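PDB 7DLA: nucleoside permease NupG from Escherichia coli K-12, which carries purine and pyrimidine nucleosides across the inner membrane together with protons, driven by the proton motive force. Local coordinates for residues A[49-55]-A[103-108]. The protein carries 1 engineered substitution. Numbering follows the deposited sequence.
Sequences IAAVFMP and SFAYMP
Phe104 enters as a knob into a hollow on helix 37-64 bounded by Ile49, Ala50, Phe53 and Met54. The methyl of Ala50 forms the floor, its CB 3.4 Å from Phe104 CD1, while Ile49 CG2 meets the ring at its edge. The side chains of Met54 and Phe104 cross at about a right angle; Met54 CG touches Phe104 CD2, the bend at chi2 (-47°) turns the chain beyond it so that CE returns to the same ring atom, and SD adds an oblique Met-aromatic contact. Phe53 bounds the hollow through CE1 and CZ, the two rings meeting obliquely with centroids 5.2 Å apart. With an alanine here instead of Phe104 the ring is gone, which would probably leave a gap between Ala50, Phe53 and Met54. Ala50 CB in turn points at helix 92-122, resting 3.7 Å from Ser103 CB and 3.9 Å from Met107 CG. One turn further on, Pro108 CG packs against Met54 CB and Pro55 lies alongside Met107, both prolines sitting at kinks. No hydrogen bond joins the segments, whose axes come within 8.4 Å and cross at -57°. This is knob-into-hole packing between two transmembrane helices in the N-terminal half of a major facilitator superfamily transporter.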
loop_
_atom_site.group_PDB
_atom_site.type_symbol
_atom_site.label_atom_id
_atom_site.label_comp_id
_atom_site.label_asym_id
_atom_site.label_seq_id
_atom_site.Cartn_x
_atom_site.Cartn_y
_atom_site.Cartn_z
ATOM N N ILE A 49 11.091 1.415 4.302
ATOM C CA ILE A 49 12.077 1.249 5.380
ATOM C C ILE A 49 11.425 0.674 6.630
ATOM O O ILE A 49 11.930 -0.281 7.223
ATOM C CB ILE A 49 12.841 2.546 5.736
ATOM C CG1 ILE A 49 13.665 3.150 4.579
ATOM C CG2 ILE A 49 13.696 2.322 6.977
ATOM C CD1 ILE A 49 13.042 4.282 3.818
ATOM N N ALA A 50 10.319 1.268 7.068
ATOM C CA ALA A 50 9.613 0.769 8.240
ATOM C C ALA A 50 9.082 -0.636 8.019
ATOM O O ALA A 50 9.031 -1.445 8.954
ATOM C CB ALA A 50 8.459 1.703 8.573
ATOM N N ALA A 51 8.650 -0.929 6.792
ATOM C CA ALA A 51 7.909 -2.157 6.540
ATOM C C ALA A 51 8.834 -3.355 6.555
ATOM O O ALA A 51 8.427 -4.458 6.931
ATOM C CB ALA A 51 7.174 -2.063 5.207
ATOM N N VAL A 52 10.081 -3.164 6.155
ATOM C CA VAL A 52 10.956 -4.317 6.050
ATOM C C VAL A 52 11.177 -4.971 7.410
ATOM O O VAL A 52 11.249 -6.201 7.502
ATOM C CB VAL A 52 12.277 -3.930 5.387
ATOM C CG1 VAL A 52 12.010 -3.196 4.092
ATOM C CG2 VAL A 52 13.090 -3.109 6.323
ATOM N N PHE A 53 11.266 -4.196 8.498
ATOM C CA PHE A 53 11.560 -4.877 9.750
ATOM C C PHE A 53 10.653 -4.559 10.920
ATOM O O PHE A 53 10.631 -5.359 11.863
ATOM C CB PHE A 53 13.019 -4.651 10.199
ATOM C CG PHE A 53 13.439 -3.210 10.362
ATOM C CD1 PHE A 53 13.093 -2.483 11.499
ATOM C CD2 PHE A 53 14.273 -2.620 9.427
ATOM C CE1 PHE A 53 13.529 -1.186 11.662
ATOM C CE2 PHE A 53 14.711 -1.316 9.581
ATOM C CZ PHE A 53 14.342 -0.600 10.699
ATOM N N MET A 54 9.929 -3.429 10.925
ATOM C CA MET A 54 9.072 -3.117 12.072
ATOM C C MET A 54 7.900 -4.075 12.271
ATOM O O MET A 54 7.652 -4.486 13.416
ATOM C CB MET A 54 8.571 -1.686 11.970
ATOM C CG MET A 54 9.405 -0.741 12.748
ATOM S SD MET A 54 9.652 -1.476 14.369
ATOM C CE MET A 54 10.405 -0.142 15.308
ATOM N N PRO A 55 7.148 -4.448 11.229
ATOM C CA PRO A 55 6.086 -5.441 11.454
ATOM C C PRO A 55 6.565 -6.682 12.201
ATOM O O PRO A 55 5.996 -7.011 13.255
ATOM C CB PRO A 55 5.613 -5.745 10.029
ATOM C CG PRO A 55 5.801 -4.415 9.323
ATOM C CD PRO A 55 7.124 -3.935 9.845
ATOM N N SER A 103 5.347 5.840 9.982
ATOM C CA SER A 103 5.273 4.500 9.400
ATOM C C SER A 103 5.849 3.463 10.336
ATOM O O SER A 103 5.298 2.372 10.465
ATOM C CB SER A 103 6.009 4.430 8.067
ATOM O OG SER A 103 5.454 5.307 7.120
ATOM N N PHE A 104 6.974 3.767 10.975
ATOM C CA PHE A 104 7.537 2.834 11.940
ATOM C C PHE A 104 6.493 2.458 12.969
ATOM O O PHE A 104 6.450 1.315 13.424
ATOM C CB PHE A 104 8.751 3.468 12.612
ATOM C CG PHE A 104 10.063 2.940 12.116
ATOM C CD1 PHE A 104 10.525 3.267 10.840
ATOM C CD2 PHE A 104 10.843 2.131 12.910
ATOM C CE1 PHE A 104 11.740 2.785 10.368
ATOM C CE2 PHE A 104 12.064 1.642 12.439
ATOM C CZ PHE A 104 12.510 1.982 11.169
ATOM N N ALA A 105 5.624 3.404 13.326
ATOM C CA ALA A 105 4.509 3.112 14.220
ATOM C C ALA A 105 3.321 2.481 13.499
ATOM O O ALA A 105 2.653 1.609 14.052
ATOM C CB ALA A 105 4.056 4.386 14.929
ATOM N N TYR A 106 3.048 2.890 12.271
ATOM C CA TYR A 106 1.811 2.497 11.619
ATOM C C TYR A 106 1.886 1.135 10.962
ATOM O O TYR A 106 0.915 0.383 11.014
ATOM C CB TYR A 106 1.410 3.530 10.580
ATOM C CG TYR A 106 0.103 3.169 9.930
ATOM C CD1 TYR A 106 0.050 2.348 8.812
ATOM C CD2 TYR A 106 -1.087 3.536 10.519
ATOM C CE1 TYR A 106 -1.154 2.013 8.248
ATOM C CE2 TYR A 106 -2.287 3.181 9.977
ATOM C CZ TYR A 106 -2.322 2.431 8.848
ATOM O OH TYR A 106 -3.558 2.113 8.347
ATOM N N MET A 107 2.982 0.846 10.275
ATOM C CA MET A 107 3.175 -0.425 9.585
ATOM C C MET A 107 2.894 -1.636 10.466
ATOM O O MET A 107 2.142 -2.525 10.033
ATOM C CB MET A 107 4.607 -0.449 9.043
ATOM C CG MET A 107 4.829 0.377 7.800
ATOM S SD MET A 107 3.379 0.929 6.886
ATOM C CE MET A 107 2.633 -0.568 6.300
ATOM N N PRO A 108 3.424 -1.736 11.689
ATOM C CA PRO A 108 3.110 -2.909 12.513
ATOM C C PRO A 108 1.627 -3.069 12.825
ATOM O O PRO A 108 1.152 -4.199 13.029
ATOM C CB PRO A 108 3.942 -2.640 13.773
ATOM C CG PRO A 108 5.093 -1.826 13.265
ATOM C CD PRO A 108 4.413 -0.878 12.371
#